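Local coordinates for membrane lipoprotein TpN32 (Treponema pallidum, PDB 1XS5) that binds L-methionine in the cleft between its two lobes, probably as the membrane-anchored binding lipoprotein of a methionine uptake system, at residues H14-E19 against R225-E230. Sequence-based numbering, arbitrary orientation.
Sequences HARLLE and RTYLKE
L17 and R16 of helix 14-26 meet Y227 of helix 222-231 in a sparse helix-helix contact on the outer layer of one lobe of a periplasmic-binding-protein fold. The short helical segments run roughly antiparallel, their N-to-C directions 146° apart, and their axes come no closer than 11.3 Å; with 164 Å² buried in all, side chains alone bridge the gap. Y227 supplies the length: CG anti to the backbone N (chi1 172°) sends the ring across to the other helix. In the conformer described, one of two deposited for L17, this leucine meets that ring at its edge, near the ring plane, with CD2 3.8 Å from CD2 of Y227. The same methyl of L17 stands 3.7 Å from CD2 of L228, whose chain crosses that of L17 at about a right angle; in this conformer one branch thus joins both residues of helix 222-231. L17 and L228 are buried, whereas R16 is exposed, which makes the contact apolar on its inner side and open at the guanidinium end. L228 also packs on V237 and P239, tying helix 222-231 to the C-terminal strand 238-239. At the start of the first helix, H14 touches the bound methionine, and its NE2 is hydrogen-bonded to N198 OD1. The hydroxyl of Y227 has a weak hydrogen bond to R231 NH1. Toward R16 it meets aliphatic chain, not the charged group: the two side chains cross at about a right angle, and CG of R16 lies 3.2 Å from OH of Y227.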
# COMPACT_ATOMS: atom_id res chain seq x y z
N HIS A 14 -4.64 -8.02 -2.05
CA HIS A 14 -4.46 -8.06 -3.50
C HIS A 14 -4.56 -9.47 -4.05
O HIS A 14 -5.06 -9.69 -5.16
CB HIS A 14 -3.09 -7.44 -3.89
CG HIS A 14 -2.87 -6.08 -3.30
ND1 HIS A 14 -2.91 -5.84 -1.94
CD2 HIS A 14 -2.65 -4.88 -3.89
CE1 HIS A 14 -2.73 -4.55 -1.72
NE2 HIS A 14 -2.57 -3.95 -2.88
N ALA A 15 -4.06 -10.43 -3.28
CA ALA A 15 -4.07 -11.83 -3.77
C ALA A 15 -5.48 -12.34 -3.99
O ALA A 15 -5.77 -12.95 -5.01
CB ALA A 15 -3.32 -12.74 -2.79
N ARG A 16 -6.37 -12.13 -3.02
CA ARG A 16 -7.75 -12.57 -3.23
C ARG A 16 -8.39 -11.85 -4.43
O ARG A 16 -9.13 -12.46 -5.20
CB ARG A 16 -8.54 -12.32 -1.94
CG ARG A 16 -9.88 -12.98 -1.94
CD ARG A 16 -9.71 -14.49 -1.94
NE ARG A 16 -11.01 -15.14 -2.08
CZ ARG A 16 -11.18 -16.45 -2.27
NH1 ARG A 16 -10.12 -17.26 -2.35
NH2 ARG A 16 -12.42 -16.94 -2.39
N LEU A 17 -8.12 -10.55 -4.60
CA LEU A 17 -8.68 -9.79 -5.71
C LEU A 17 -8.16 -10.34 -7.06
O LEU A 17 -8.87 -10.36 -8.08
CB LEU A 17 -8.29 -8.30 -5.55
CG LEU A 17 -8.78 -7.59 -4.28
CD1 LEU A 17 -8.22 -6.17 -4.23
CD2 LEU A 17 -10.35 -7.53 -4.28
N LEU A 18 -6.92 -10.79 -7.09
CA LEU A 18 -6.37 -11.35 -8.32
C LEU A 18 -6.99 -12.73 -8.62
O LEU A 18 -7.08 -13.15 -9.77
CB LEU A 18 -4.85 -11.47 -8.19
CG LEU A 18 -4.14 -10.12 -8.34
CD1 LEU A 18 -2.65 -10.35 -8.16
CD2 LEU A 18 -4.38 -9.50 -9.68
N GLU A 19 -7.39 -13.44 -7.57
CA GLU A 19 -8.03 -14.75 -7.73
C GLU A 19 -9.43 -14.57 -8.32
O GLU A 19 -9.91 -15.43 -9.05
CB GLU A 19 -8.18 -15.47 -6.39
CG GLU A 19 -6.85 -15.89 -5.77
CD GLU A 19 -6.27 -17.16 -6.42
OE1 GLU A 19 -6.82 -17.65 -7.45
OE2 GLU A 19 -5.25 -17.67 -5.89
N ARG A 225 -15.87 -4.90 -6.69
CA ARG A 225 -16.44 -3.81 -5.88
C ARG A 225 -17.42 -4.37 -4.85
O ARG A 225 -17.48 -3.94 -3.68
CB ARG A 225 -17.17 -2.82 -6.78
CG ARG A 225 -16.27 -2.02 -7.69
CD ARG A 225 -16.98 -0.75 -8.10
NE ARG A 225 -18.27 -1.07 -8.70
CZ ARG A 225 -18.44 -1.38 -9.99
NH1 ARG A 225 -17.39 -1.39 -10.81
NH2 ARG A 225 -19.64 -1.69 -10.45
N THR A 226 -18.19 -5.36 -5.28
CA THR A 226 -19.15 -5.98 -4.40
C THR A 226 -18.44 -6.72 -3.30
O THR A 226 -18.79 -6.60 -2.13
CB THR A 226 -20.05 -6.91 -5.23
OG1 THR A 226 -20.86 -6.08 -6.07
CG2 THR A 226 -20.90 -7.81 -4.35
N TYR A 227 -17.42 -7.48 -3.68
CA TYR A 227 -16.62 -8.22 -2.69
C TYR A 227 -15.98 -7.31 -1.62
O TYR A 227 -15.97 -7.62 -0.43
CB TYR A 227 -15.49 -8.98 -3.40
CG TYR A 227 -14.49 -9.63 -2.45
CD1 TYR A 227 -14.83 -10.74 -1.68
CD2 TYR A 227 -13.20 -9.12 -2.32
CE1 TYR A 227 -13.90 -11.33 -0.80
CE2 TYR A 227 -12.27 -9.68 -1.45
CZ TYR A 227 -12.62 -10.77 -0.70
OH TYR A 227 -11.66 -11.30 0.15
N LEU A 228 -15.40 -6.20 -2.06
CA LEU A 228 -14.73 -5.31 -1.12
C LEU A 228 -15.69 -4.71 -0.11
O LEU A 228 -15.47 -4.81 1.10
CB LEU A 228 -14.01 -4.22 -1.90
CG LEU A 228 -12.77 -4.75 -2.63
CD1 LEU A 228 -12.10 -3.59 -3.31
CD2 LEU A 228 -11.79 -5.44 -1.64
N LYS A 229 -16.77 -4.09 -0.61
CA LYS A 229 -17.77 -3.47 0.24
C LYS A 229 -18.32 -4.45 1.27
O LYS A 229 -18.60 -4.06 2.41
CB LYS A 229 -18.91 -2.90 -0.61
CG LYS A 229 -18.43 -1.77 -1.51
CD LYS A 229 -19.48 -1.39 -2.55
CE LYS A 229 -18.85 -0.55 -3.65
NZ LYS A 229 -19.68 -0.58 -4.91
N GLU A 230 -18.43 -5.71 0.89
CA GLU A 230 -18.96 -6.70 1.82
C GLU A 230 -17.98 -7.27 2.82
O GLU A 230 -18.36 -7.56 3.96
CB GLU A 230 -19.63 -7.86 1.06
CG GLU A 230 -21.01 -7.53 0.51
CD GLU A 230 -21.75 -8.76 -0.04
OE1 GLU A 230 -22.14 -9.65 0.77
OE2 GLU A 230 -21.94 -8.83 -1.29